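PDB 5BQ3: rhamnose ABC transporter, rhamnose-binding protein from Actinomyces odontolyticus ATCC 17982, which probably binds a sugar such as rhamnose and delivers it to a membrane-bound ABC transporter for uptake. Local coordinates for residues V88-A93 / K112-D117; S159-A164 / Y194-D199; E205-L210 / A231-T236; K264-W269 / V320-D325; L274-A279 / G301-R306. One frame throughout, in Å; residues are numbered along the deposited sequence.

Interaction 1: residues V88-A93 / K112-D117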
# COMPACT_ATOMS: atom_id res chain seq x y z
N VAL A 88 -0.99 -3.49 23.17
CA VAL A 88 -0.99 -2.86 21.84
C VAL A 88 -1.45 -3.89 20.79
O VAL A 88 -0.89 -4.98 20.71
CB VAL A 88 0.38 -2.24 21.46
CG1 VAL A 88 0.31 -1.54 20.11
CG2 VAL A 88 0.89 -1.28 22.53
N LEU A 89 -2.45 -3.51 19.98
CA LEU A 89 -2.97 -4.37 18.92
C LEU A 89 -2.82 -3.67 17.56
O LEU A 89 -3.39 -2.59 17.36
CB LEU A 89 -4.44 -4.74 19.19
CG LEU A 89 -4.90 -6.05 18.56
CD1 LEU A 89 -4.63 -7.22 19.49
CD2 LEU A 89 -6.37 -5.99 18.23
N VAL A 90 -2.03 -4.27 16.66
CA VAL A 90 -1.79 -3.75 15.31
C VAL A 90 -2.52 -4.69 14.34
O VAL A 90 -2.19 -5.87 14.28
CB VAL A 90 -0.28 -3.59 14.99
CG1 VAL A 90 -0.08 -2.82 13.69
CG2 VAL A 90 0.46 -2.89 16.14
N ILE A 91 -3.55 -4.18 13.62
CA ILE A 91 -4.36 -5.03 12.74
C ILE A 91 -4.60 -4.45 11.33
O ILE A 91 -4.84 -3.26 11.18
CB ILE A 91 -5.71 -5.37 13.45
CG1 ILE A 91 -6.61 -6.30 12.60
CG2 ILE A 91 -6.48 -4.11 13.91
CD1 ILE A 91 -7.45 -7.26 13.35
N ALA A 92 -4.56 -5.33 10.32
CA ALA A 92 -4.90 -5.03 8.93
C ALA A 92 -6.30 -5.58 8.70
O ALA A 92 -6.47 -6.78 8.48
CB ALA A 92 -3.88 -5.65 7.98
N ALA A 93 -7.32 -4.71 8.88
CA ALA A 93 -8.75 -5.05 8.82
C ALA A 93 -9.18 -5.64 7.47
O ALA A 93 -8.94 -5.04 6.42
CB ALA A 93 -9.59 -3.83 9.13
N LYS A 112 -4.54 -0.49 23.14
CA LYS A 112 -4.31 0.56 22.15
C LYS A 112 -4.42 -0.09 20.77
O LYS A 112 -3.65 -1.00 20.46
CB LYS A 112 -2.96 1.26 22.36
CG LYS A 112 -2.78 1.90 23.75
CD LYS A 112 -3.60 3.17 23.95
CE LYS A 112 -3.61 3.60 25.39
NZ LYS A 112 -4.49 4.78 25.61
N VAL A 113 -5.44 0.31 19.99
CA VAL A 113 -5.71 -0.27 18.67
C VAL A 113 -5.11 0.62 17.57
O VAL A 113 -5.47 1.79 17.45
CB VAL A 113 -7.22 -0.55 18.44
CG1 VAL A 113 -7.49 -1.06 17.03
CG2 VAL A 113 -7.76 -1.54 19.47
N VAL A 114 -4.21 0.03 16.78
CA VAL A 114 -3.54 0.67 15.65
C VAL A 114 -3.85 -0.16 14.40
O VAL A 114 -3.60 -1.36 14.39
CB VAL A 114 -2.00 0.82 15.89
CG1 VAL A 114 -1.29 1.35 14.65
CG2 VAL A 114 -1.72 1.72 17.09
N THR A 115 -4.42 0.47 13.37
CA THR A 115 -4.72 -0.22 12.11
C THR A 115 -3.65 0.16 11.09
O THR A 115 -3.14 1.28 11.12
CB THR A 115 -6.14 0.07 11.61
OG1 THR A 115 -6.35 1.48 11.55
CG2 THR A 115 -7.21 -0.59 12.46
N PHE A 116 -3.28 -0.78 10.20
CA PHE A 116 -2.28 -0.54 9.16
C PHE A 116 -2.68 -1.26 7.86
O PHE A 116 -3.42 -2.24 7.92
CB PHE A 116 -0.84 -0.90 9.63
CG PHE A 116 -0.42 -2.32 9.98
CD1 PHE A 116 -1.37 -3.32 10.19
CD2 PHE A 116 0.92 -2.65 10.14
CE1 PHE A 116 -0.98 -4.62 10.53
CE2 PHE A 116 1.31 -3.95 10.47
CZ PHE A 116 0.36 -4.92 10.67
N ASP A 117 -2.23 -0.74 6.70
CA ASP A 117 -2.53 -1.24 5.34
C ASP A 117 -4.01 -0.94 5.01
O ASP A 117 -4.29 -0.05 4.20
CB ASP A 117 -2.17 -2.74 5.16
CG ASP A 117 -2.58 -3.39 3.85
OD1 ASP A 117 -2.24 -2.84 2.78
OD2 ASP A 117 -3.19 -4.48 3.90

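Interaction 2: residues S159-A164 / Y194-D199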
# COMPACT_ATOMS: atom_id res chain seq x y z
N SER A 159 -6.76 -0.44 -15.76
CA SER A 159 -7.12 -0.53 -14.34
C SER A 159 -7.59 -1.95 -13.94
O SER A 159 -7.57 -2.87 -14.77
CB SER A 159 -8.20 0.49 -14.03
OG SER A 159 -8.36 0.66 -12.64
N ALA A 160 -8.02 -2.11 -12.67
CA ALA A 160 -8.54 -3.36 -12.11
C ALA A 160 -10.02 -3.50 -12.52
O ALA A 160 -10.30 -3.48 -13.72
CB ALA A 160 -8.38 -3.35 -10.60
N THR A 161 -10.97 -3.64 -11.56
CA THR A 161 -12.40 -3.69 -11.88
C THR A 161 -12.89 -2.26 -12.12
O THR A 161 -12.25 -1.30 -11.66
CB THR A 161 -13.22 -4.37 -10.77
OG1 THR A 161 -12.88 -3.83 -9.50
CG2 THR A 161 -13.07 -5.88 -10.77
N ALA A 162 -14.03 -2.11 -12.81
CA ALA A 162 -14.63 -0.81 -13.11
C ALA A 162 -15.08 -0.06 -11.85
O ALA A 162 -15.05 1.17 -11.83
CB ALA A 162 -15.81 -1.00 -14.05
N ASN A 163 -15.47 -0.80 -10.80
CA ASN A 163 -15.97 -0.28 -9.52
C ASN A 163 -14.89 -0.26 -8.41
O ASN A 163 -15.22 0.01 -7.25
CB ASN A 163 -17.19 -1.09 -9.05
CG ASN A 163 -17.17 -2.55 -9.46
OD1 ASN A 163 -16.42 -3.36 -8.91
ND2 ASN A 163 -18.02 -2.91 -10.41
N ALA A 164 -13.60 -0.52 -8.75
CA ALA A 164 -12.48 -0.53 -7.80
C ALA A 164 -12.29 0.85 -7.15
O ALA A 164 -11.97 1.82 -7.84
CB ALA A 164 -11.20 -0.96 -8.50
N TYR A 194 -10.41 -2.09 -18.39
CA TYR A 194 -10.46 -2.76 -17.09
C TYR A 194 -10.12 -4.25 -17.20
O TYR A 194 -10.81 -5.00 -17.90
CB TYR A 194 -11.83 -2.53 -16.43
CG TYR A 194 -12.17 -1.07 -16.25
CD1 TYR A 194 -11.61 -0.33 -15.21
CD2 TYR A 194 -13.00 -0.40 -17.14
CE1 TYR A 194 -11.88 1.03 -15.06
CE2 TYR A 194 -13.28 0.95 -17.00
CZ TYR A 194 -12.72 1.67 -15.95
OH TYR A 194 -13.00 3.00 -15.80
N GLY A 195 -9.06 -4.65 -16.50
CA GLY A 195 -8.56 -6.02 -16.46
C GLY A 195 -9.18 -6.88 -15.37
O GLY A 195 -8.90 -8.08 -15.31
N ASP A 196 -10.00 -6.26 -14.50
CA ASP A 196 -10.75 -6.86 -13.39
C ASP A 196 -9.87 -7.66 -12.40
O ASP A 196 -10.36 -8.62 -11.79
CB ASP A 196 -11.91 -7.74 -13.93
CG ASP A 196 -12.93 -7.00 -14.78
OD1 ASP A 196 -13.24 -5.82 -14.46
OD2 ASP A 196 -13.45 -7.60 -15.74
N ASP A 197 -8.59 -7.24 -12.22
CA ASP A 197 -7.57 -7.87 -11.35
C ASP A 197 -7.37 -9.36 -11.70
O ASP A 197 -7.05 -10.18 -10.83
CB ASP A 197 -7.90 -7.70 -9.85
CG ASP A 197 -7.32 -6.46 -9.19
OD1 ASP A 197 -6.15 -6.13 -9.47
OD2 ASP A 197 -8.02 -5.86 -8.34
N ASP A 198 -7.55 -9.70 -13.00
CA ASP A 198 -7.39 -11.04 -13.55
C ASP A 198 -6.33 -11.00 -14.65
O ASP A 198 -6.42 -10.16 -15.54
CB ASP A 198 -8.74 -11.55 -14.08
CG ASP A 198 -8.70 -12.98 -14.60
OD1 ASP A 198 -8.66 -13.91 -13.76
OD2 ASP A 198 -8.72 -13.16 -15.83
N ASP A 199 -5.34 -11.89 -14.56
CA ASP A 199 -4.21 -11.98 -15.50
C ASP A 199 -4.65 -12.25 -16.95
O ASP A 199 -4.12 -11.61 -17.86
CB ASP A 199 -3.22 -13.07 -15.04
CG ASP A 199 -1.97 -13.15 -15.89
OD1 ASP A 199 -1.06 -12.32 -15.68
OD2 ASP A 199 -1.92 -14.02 -16.78
O HOH W 1 -10.55 -4.86 -8.49
O HOH W 2 -15.53 -4.42 -13.96

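Interaction 3: residues E205-L210 / A231-T236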
# COMPACT_ATOMS: atom_id res chain seq x y z
N GLU A 205 -7.09 -7.35 -22.56
CA GLU A 205 -7.34 -5.91 -22.60
C GLU A 205 -6.14 -5.16 -23.16
O GLU A 205 -6.32 -4.21 -23.91
CB GLU A 205 -7.72 -5.36 -21.21
CG GLU A 205 -9.12 -5.72 -20.75
CD GLU A 205 -10.28 -5.31 -21.64
OE1 GLU A 205 -10.31 -4.15 -22.11
OE2 GLU A 205 -11.18 -6.15 -21.86
N ALA A 206 -4.91 -5.61 -22.82
CA ALA A 206 -3.65 -5.03 -23.30
C ALA A 206 -3.45 -5.32 -24.79
O ALA A 206 -2.92 -4.48 -25.52
CB ALA A 206 -2.48 -5.58 -22.51
N GLN A 207 -3.89 -6.52 -25.24
CA GLN A 207 -3.82 -6.98 -26.64
C GLN A 207 -4.74 -6.12 -27.52
O GLN A 207 -4.31 -5.65 -28.57
CB GLN A 207 -4.19 -8.47 -26.72
CG GLN A 207 -3.85 -9.12 -28.06
CD GLN A 207 -4.18 -10.60 -28.12
OE1 GLN A 207 -4.72 -11.20 -27.18
NE2 GLN A 207 -3.85 -11.22 -29.24
N GLY A 208 -5.97 -5.91 -27.05
CA GLY A 208 -6.98 -5.10 -27.73
C GLY A 208 -6.68 -3.61 -27.71
O GLY A 208 -7.11 -2.87 -28.60
N LEU A 209 -5.94 -3.16 -26.67
CA LEU A 209 -5.51 -1.78 -26.46
C LEU A 209 -4.59 -1.31 -27.59
O LEU A 209 -4.76 -0.20 -28.10
CB LEU A 209 -4.80 -1.67 -25.10
CG LEU A 209 -4.75 -0.32 -24.38
CD1 LEU A 209 -6.14 0.22 -24.12
CD2 LEU A 209 -4.03 -0.46 -23.06
N LEU A 210 -3.63 -2.17 -28.00
CA LEU A 210 -2.69 -1.89 -29.09
C LEU A 210 -3.35 -2.08 -30.45
O LEU A 210 -2.85 -1.57 -31.45
CB LEU A 210 -1.42 -2.76 -28.96
CG LEU A 210 -0.23 -2.23 -28.12
CD1 LEU A 210 0.23 -0.84 -28.56
CD2 LEU A 210 -0.50 -2.29 -26.62
N ALA A 231 2.97 -6.43 -19.27
CA ALA A 231 4.41 -6.61 -19.46
C ALA A 231 4.68 -7.90 -20.23
O ALA A 231 5.56 -7.92 -21.10
CB ALA A 231 5.13 -6.64 -18.13
N ARG A 232 3.90 -8.97 -19.94
CA ARG A 232 4.02 -10.27 -20.61
C ARG A 232 3.61 -10.15 -22.08
O ARG A 232 4.20 -10.81 -22.93
CB ARG A 232 3.17 -11.32 -19.89
CG ARG A 232 3.61 -12.76 -20.20
CD ARG A 232 2.93 -13.79 -19.32
NE ARG A 232 1.52 -13.98 -19.67
CZ ARG A 232 0.50 -13.55 -18.93
NH1 ARG A 232 0.72 -12.91 -17.78
NH2 ARG A 232 -0.75 -13.76 -19.32
N TYR A 233 2.61 -9.28 -22.38
CA TYR A 233 2.15 -9.05 -23.75
C TYR A 233 3.18 -8.23 -24.54
O TYR A 233 3.51 -8.63 -25.66
CB TYR A 233 0.77 -8.35 -23.77
CG TYR A 233 0.38 -7.84 -25.15
CD1 TYR A 233 -0.01 -8.72 -26.15
CD2 TYR A 233 0.45 -6.49 -25.45
CE1 TYR A 233 -0.32 -8.26 -27.43
CE2 TYR A 233 0.13 -6.02 -26.73
CZ TYR A 233 -0.26 -6.91 -27.71
OH TYR A 233 -0.58 -6.45 -28.97
N LEU A 234 3.64 -7.09 -23.98
CA LEU A 234 4.59 -6.18 -24.63
C LEU A 234 5.94 -6.85 -24.93
O LEU A 234 6.47 -6.62 -26.02
CB LEU A 234 4.81 -4.92 -23.79
CG LEU A 234 3.64 -3.92 -23.76
CD1 LEU A 234 3.70 -3.06 -22.53
CD2 LEU A 234 3.61 -3.06 -25.00
N SER A 235 6.46 -7.68 -24.01
CA SER A 235 7.74 -8.39 -24.17
C SER A 235 7.70 -9.43 -25.31
O SER A 235 8.74 -9.69 -25.92
CB SER A 235 8.14 -9.08 -22.87
OG SER A 235 7.16 -10.01 -22.46
N THR A 236 6.52 -10.02 -25.57
CA THR A 236 6.32 -11.04 -26.61
C THR A 236 5.85 -10.43 -27.94
O THR A 236 5.79 -11.15 -28.95
CB THR A 236 5.33 -12.12 -26.13
OG1 THR A 236 4.11 -11.50 -25.72
CG2 THR A 236 5.89 -12.98 -25.00

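Interaction 4: residues K264-W269 / V320-D325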
# COMPACT_ATOMS: atom_id res chain seq x y z
N LYS A 264 10.78 0.18 -17.58
CA LYS A 264 11.92 1.00 -17.17
C LYS A 264 11.79 1.39 -15.70
O LYS A 264 12.76 1.23 -14.94
CB LYS A 264 12.06 2.25 -18.06
CG LYS A 264 12.63 1.93 -19.45
CD LYS A 264 12.94 3.18 -20.25
CE LYS A 264 13.58 2.85 -21.58
NZ LYS A 264 13.94 4.07 -22.34
N GLU A 265 10.59 1.86 -15.28
CA GLU A 265 10.30 2.26 -13.91
C GLU A 265 8.81 2.14 -13.58
O GLU A 265 7.95 2.56 -14.36
CB GLU A 265 10.79 3.70 -13.63
CG GLU A 265 10.89 4.04 -12.16
CD GLU A 265 11.40 5.43 -11.84
OE1 GLU A 265 10.76 6.42 -12.27
OE2 GLU A 265 12.43 5.53 -11.14
N PHE A 266 8.52 1.57 -12.41
CA PHE A 266 7.19 1.43 -11.83
C PHE A 266 7.29 1.84 -10.35
O PHE A 266 8.39 2.13 -9.88
CB PHE A 266 6.63 -0.00 -12.01
CG PHE A 266 7.33 -1.09 -11.23
CD1 PHE A 266 8.44 -1.75 -11.77
CD2 PHE A 266 6.89 -1.48 -9.98
CE1 PHE A 266 9.10 -2.74 -11.05
CE2 PHE A 266 7.55 -2.47 -9.25
CZ PHE A 266 8.64 -3.11 -9.80
N ALA A 267 6.17 1.88 -9.64
CA ALA A 267 6.16 2.26 -8.24
C ALA A 267 5.28 1.34 -7.40
O ALA A 267 4.46 0.60 -7.94
CB ALA A 267 5.69 3.70 -8.08
N LEU A 268 5.50 1.36 -6.08
CA LEU A 268 4.75 0.65 -5.05
C LEU A 268 5.17 1.25 -3.69
O LEU A 268 5.15 2.47 -3.56
CB LEU A 268 4.93 -0.89 -5.12
CG LEU A 268 3.83 -1.74 -4.45
CD1 LEU A 268 2.57 -1.83 -5.30
CD2 LEU A 268 4.35 -3.12 -4.16
N TRP A 269 5.52 0.41 -2.71
CA TRP A 269 5.91 0.82 -1.35
C TRP A 269 6.63 -0.32 -0.66
O TRP A 269 6.52 -1.46 -1.10
CB TRP A 269 4.68 1.26 -0.54
CG TRP A 269 3.48 0.37 -0.73
CD1 TRP A 269 3.24 -0.82 -0.11
CD2 TRP A 269 2.40 0.57 -1.65
NE1 TRP A 269 2.07 -1.37 -0.58
CE2 TRP A 269 1.53 -0.53 -1.52
CE3 TRP A 269 2.08 1.59 -2.57
CZ2 TRP A 269 0.36 -0.66 -2.28
CZ3 TRP A 269 0.92 1.47 -3.32
CH2 TRP A 269 0.07 0.36 -3.17
N VAL A 320 7.50 4.29 -3.29
CA VAL A 320 8.86 3.86 -3.62
C VAL A 320 8.91 3.54 -5.12
O VAL A 320 8.11 2.74 -5.61
CB VAL A 320 9.33 2.65 -2.75
CG1 VAL A 320 10.70 2.14 -3.19
CG2 VAL A 320 9.36 3.02 -1.27
N ARG A 321 9.84 4.18 -5.84
CA ARG A 321 10.03 3.97 -7.28
C ARG A 321 11.06 2.86 -7.49
O ARG A 321 12.15 2.90 -6.91
CB ARG A 321 10.47 5.26 -7.99
CG ARG A 321 9.38 6.30 -8.11
CD ARG A 321 9.81 7.42 -9.02
NE ARG A 321 9.06 8.64 -8.75
CZ ARG A 321 9.09 9.73 -9.51
NH1 ARG A 321 9.83 9.75 -10.61
NH2 ARG A 321 8.37 10.79 -9.17
N PHE A 322 10.70 1.85 -8.30
CA PHE A 322 11.55 0.71 -8.59
C PHE A 322 12.02 0.72 -10.03
O PHE A 322 11.22 0.83 -10.96
CB PHE A 322 10.84 -0.62 -8.28
CG PHE A 322 10.31 -0.77 -6.87
CD1 PHE A 322 9.03 -0.34 -6.54
CD2 PHE A 322 11.08 -1.36 -5.88
CE1 PHE A 322 8.53 -0.48 -5.25
CE2 PHE A 322 10.58 -1.50 -4.58
CZ PHE A 322 9.32 -1.05 -4.27
N ASN A 323 13.34 0.59 -10.21
CA ASN A 323 14.04 0.54 -11.50
C ASN A 323 15.11 -0.55 -11.42
O ASN A 323 15.21 -1.23 -10.39
CB ASN A 323 14.62 1.91 -11.88
CG ASN A 323 15.30 2.64 -10.74
OD1 ASN A 323 16.31 2.19 -10.19
ND2 ASN A 323 14.75 3.78 -10.37
N ALA A 324 15.92 -0.72 -12.48
CA ALA A 324 16.95 -1.75 -12.58
C ALA A 324 18.11 -1.59 -11.57
O ALA A 324 18.91 -2.52 -11.43
CB ALA A 324 17.50 -1.77 -13.99
N ASP A 325 18.16 -0.47 -10.84
CA ASP A 325 19.22 -0.18 -9.86
C ASP A 325 18.85 -0.59 -8.42
O ASP A 325 19.74 -0.69 -7.58
CB ASP A 325 19.58 1.32 -9.88
CG ASP A 325 19.80 1.87 -11.28
OD1 ASP A 325 20.87 1.60 -11.86
OD2 ASP A 325 18.89 2.55 -11.80

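Interaction 5: residues L274-A279 / G301-R306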
# COMPACT_ATOMS: atom_id res chain seq x y z
N LEU A 274 5.83 0.09 6.83
CA LEU A 274 4.47 0.24 7.35
C LEU A 274 4.33 -0.41 8.73
O LEU A 274 3.79 0.22 9.64
CB LEU A 274 3.45 -0.35 6.35
CG LEU A 274 1.98 -0.37 6.78
CD1 LEU A 274 1.35 1.01 6.67
CD2 LEU A 274 1.21 -1.34 5.95
N GLY A 275 4.83 -1.64 8.88
CA GLY A 275 4.83 -2.37 10.14
C GLY A 275 5.72 -1.72 11.18
O GLY A 275 5.39 -1.71 12.36
N TYR A 276 6.85 -1.14 10.71
CA TYR A 276 7.84 -0.43 11.52
C TYR A 276 7.22 0.81 12.19
O TYR A 276 7.32 0.94 13.41
CB TYR A 276 9.05 -0.02 10.64
CG TYR A 276 10.27 0.42 11.41
CD1 TYR A 276 11.26 -0.49 11.78
CD2 TYR A 276 10.47 1.76 11.72
CE1 TYR A 276 12.39 -0.08 12.49
CE2 TYR A 276 11.60 2.18 12.42
CZ TYR A 276 12.56 1.26 12.80
OH TYR A 276 13.67 1.68 13.49
N VAL A 277 6.57 1.69 11.40
CA VAL A 277 5.91 2.93 11.86
C VAL A 277 4.75 2.57 12.82
O VAL A 277 4.61 3.22 13.86
CB VAL A 277 5.43 3.82 10.67
CG1 VAL A 277 4.59 5.00 11.14
CG2 VAL A 277 6.62 4.32 9.85
N ALA A 278 3.96 1.54 12.48
CA ALA A 278 2.81 1.07 13.26
C ALA A 278 3.21 0.62 14.67
O ALA A 278 2.51 0.95 15.63
CB ALA A 278 2.10 -0.05 12.53
N ALA A 279 4.33 -0.12 14.81
CA ALA A 279 4.83 -0.61 16.09
C ALA A 279 5.31 0.55 16.97
O ALA A 279 5.10 0.51 18.18
CB ALA A 279 5.96 -1.60 15.87
N GLY A 301 11.46 5.51 15.05
CA GLY A 301 12.80 4.95 15.02
C GLY A 301 13.77 5.57 14.04
O GLY A 301 14.05 6.77 14.11
N ASN A 302 14.29 4.74 13.12
CA ASN A 302 15.26 5.12 12.09
C ASN A 302 14.63 5.92 10.95
O ASN A 302 15.35 6.51 10.15
CB ASN A 302 15.95 3.86 11.52
CG ASN A 302 16.65 3.00 12.55
OD1 ASN A 302 17.47 3.47 13.35
ND2 ASN A 302 16.36 1.71 12.53
N LEU A 303 13.28 5.93 10.86
CA LEU A 303 12.54 6.64 9.82
C LEU A 303 12.22 8.10 10.21
O LEU A 303 11.65 8.84 9.40
CB LEU A 303 11.25 5.88 9.45
CG LEU A 303 11.43 4.56 8.69
CD1 LEU A 303 10.14 3.78 8.64
CD2 LEU A 303 11.95 4.79 7.27
N GLY A 304 12.61 8.51 11.41
CA GLY A 304 12.40 9.87 11.91
C GLY A 304 11.01 10.08 12.49
O GLY A 304 10.30 9.12 12.77
N GLU A 305 10.61 11.36 12.65
CA GLU A 305 9.31 11.72 13.21
C GLU A 305 8.18 11.68 12.17
O GLU A 305 8.43 11.78 10.96
CB GLU A 305 9.37 13.12 13.86
CG GLU A 305 10.05 13.12 15.22
CD GLU A 305 9.75 14.32 16.09
OE1 GLU A 305 10.09 15.46 15.68
OE2 GLU A 305 9.22 14.12 17.20
N ARG A 306 6.94 11.50 12.65
CA ARG A 306 5.71 11.47 11.84
C ARG A 306 4.60 12.26 12.54
O ARG A 306 4.53 12.26 13.77
CB ARG A 306 5.23 10.02 11.59
CG ARG A 306 6.12 9.18 10.67
CD ARG A 306 6.17 9.67 9.23
NE ARG A 306 6.86 8.73 8.35
CZ ARG A 306 8.18 8.65 8.21
NH1 ARG A 306 8.98 9.45 8.90
NH2 ARG A 306 8.71 7.76 7.38

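Interaction 1: residues V88-A93 / K112-D117
Leu89 and Ile91 supply the backbone groups through which strand 88-91 is joined to strand 112-116. Leu89 uses both of its polar atoms: its N donates to Lys112 O at 2.8 Å, and its O accepts from Val114 N, also at 2.8 Å. Ile91 repeats the pattern two residues on, its N reaching Val114 O at 2.9 Å and its O taking the N-H of Phe116 at 3.1 Å. Alternation of this kind, with an angle of 19° between the strand directions, is the signature of parallel pairing. Both strands belong to a right-handed beta-alpha-beta unit with helix 100-109 as its connection, part of the Rossmann-like lobe of a type I periplasmic binding protein. Leu103 of that helix covers the face bearing Leu89, Ile91 and Val113.

Apolar packing differs on the two faces. Beside Val113, Ile91 CG2 meets Thr115 CG2 at 3.9 Å, while Thr115 OG1 is turned to Asp119, with which it forms a hydrogen bond. On the face of Val88, Val90 and Val114, helix 271-287 lies over the sheet.

The aromatic contact lies at the C-terminal end of the pairing. With chi1 at 65°, Phe116 CG stands between its own N and carbonyl carbon, and the ring rises beside the neighbouring strand. Val90 CG1 then sits over the ring centre, 3.5 Å from the Phe116 centroid and 2° off the normal, a CH-pi contact. Ala92 N lies in plane at the ring edge, and Ala92 CB approaches Phe116 CE1 at 4.0 Å.

Interaction 2: residues S159-A164 / Y194-D199
Ser159, Ala160 and Gly195 form the buried, tightly packed part of this contact, with the Tyr194 ring laid against them. Gly195 N donates to Ser159 O at 2.9 Å with a nearly straight N-H (171°), and Asp196 N makes a weaker, more bent bond to Ala160 O. Tyr194 CG is anti to its own carbonyl carbon (chi1 -58°), which swings the ring back along Ser159, whose CB comes to 3.7 Å from Tyr194 CD1. Ala160 O lies in the ring plane at its edge. Ala162, in the turn that begins at Thr161, marks the outer margin: its CA lies over one face of the Tyr194 ring, 3.9 Å from the centroid and 17° off the normal, a CH-pi contact displaced toward the rim.

Strands 153-159 and 187-194 are parallel neighbours in their sheet. Both segments continue from the C-terminal ends of these strands into the next helices, a position from which type I binding proteins commonly line the cleft between their lobes.

The other side is wetter. Water 2 accepts from Ala162 N at 3.0 Å and donates to Asp196 OD1 at 2.7 Å, and water 1 donates to Asp197 OD2 while also bonding Thr161 OG1 at 2.7 Å. Of four consecutive carboxylates, those of Asp196 to Asp198 are met by these waters, the Thr223 hydroxyl and the N-H of Lys201 at the start of helix 199-212, and that of Asp199 by Arg232, which probably eases their mutual repulsion.

Interaction 3: residues E205-L210 / A231-T236
Tyr233 presents one ring face to the backbone of helix 205-210 at Ala206 and Gln207. Gln207 CA stands over that face, 3.9 Å from the Tyr233 centroid and 19° off the normal, a CH-pi contact offset toward the rim; Ala206 C lies over the same face. The ring gets there because Tyr233 CG is anti to its backbone N (chi1 169°), sending it across the gap between the segments 205-210 and 231-236, whose axes approach to 9.7 Å at 49°.

Gln207 crosses the tyrosine side chain at about a right angle, its CG reaching Tyr233 CE1 at 3.7 Å on one flank. Leu210 comes from the other flank: its CD2 lies at the ring edge, 3.8 Å from Tyr233 CE2, and its CB passes near the phenol oxygen. Leu234 adds a looser methyl contact, CD2 to Leu210 CD2 at 4.5 Å. No hydrogen bond links the two segments, and apolar and CH-pi packing carries the join.

Helices 199-212 and 224-236 lie together on one lobe. Ala206 and Leu209 rest on strand 153-159, and Leu209 also on strand 187-194, while Ala231 and Ser235 turn to Phe257 of helix 251-260. Tyr239 covers both Leu210 and Leu234.

Interaction 4: residues K264-W269 / V320-D325
Val320 opens the antiparallel pairing with Leu268: Val320 N donates to Leu268 O and Val320 O accepts from Leu268 N, each at 3.0 Å, the former bond the more bent (135°). Its CG2 rests near Trp269 CA, while CG1 lies over one face of the Phe322 ring.

Arg321, opposite Ala267 in a non-hydrogen-bonded pair, crosses Glu265 obliquely. Its CD is 3.5 Å from Glu265 OE1, but the salt bridge from NH1 to that oxygen is long at 3.8 Å, with carboxylate and guanidinium planes nearly perpendicular (89°).

Phe322 restores two backbone bonds, both with Phe266. Its CB sits over the Phe266 ring, 3.9 Å from the centroid; the two rings are near parallel, 20° apart, yet slid so far that they barely overlap. Along one side of its ring, Phe322 CE1 meets Leu268 CB at 3.6 Å, and Leu268 N lies in plane at the ring edge.

Asn323 lies side by side with Glu265: ND2 donates to the anti lone pair of Glu265 OE2 at 3.0 Å, the oxygen lying in the amide plane.

Strand 266-268 pairs through Ala267 with Gly247 and Gly249 of one lobe, then runs into helix 271-287 of the other; strand 320-322 arrives from strand 313-315 there. Trp269 touches Gln131 and Val132, on a third crossing; three such interlobe connections characterise type I periplasmic binding proteins.

Interaction 5: residues L274-A279 / G301-R306
Tyr276 CG is anti to its backbone N (chi1 -166°), and this carries the phenol off helix 271-287 to the turn at Gly301 and Asn302. That turn joins strands 297-299 and 305-307 into a beta hairpin, set against the outer side of a helix that packs on the parallel sheet of its lobe. Gly301 takes a positive phi (56°) in the turn, and its CA comes to the edge of the Tyr276 ring.

The polar tie across the contact is one backbone-to-side-chain bond: Asn302 N donates to Tyr276 OH at 3.1 Å with an N-H angle of 168°. Asn302 ND2 also comes near, but at an angle too poor for a hydrogen bond. The phenol oxygen is further bonded to Glu55 of helix 40-56, so a second helix shares this junction.

Leu303 makes the apolar part. Its CD1 fits between two helix residues, 3.7 Å from Tyr276 CD2 and 3.8 Å from Val277 CG2. Val277 continues to Phe298 on the first hairpin strand and to Ile129 of the parallel sheet on which the helix packs.

Arg306 folds back on its own segment: its NH1 donates to Leu303 O at 2.8 Å and to Glu305 O at 3.2 Å, the latter oxygen lying in the guanidinium plane.

Overall arrangement
The contacts divide between two lobes. Interactions 1 and 5 share one: Ala278 CB, on the helix of interaction 5, is 3.7 Å from both Val90 CG1 and Phe116 CD2 of interaction 1. Interactions 2 and 3 share the other, joined by a salt bridge from Asp199 OD2 to Arg232 NH2 (2.8 Å); the centres of interactions 1 and 3 are 39 Å apart. Interaction 4 lies on this second lobe, yet its nearest atoms are about 6 Å from interactions 1 and 5, and its first strand leads directly into the helix of interaction 5. Interactions 1 and 2 approach to about 13 Å at nearest atoms, consistent with loops flanking an interlobe cleft, where relatives hold sugar.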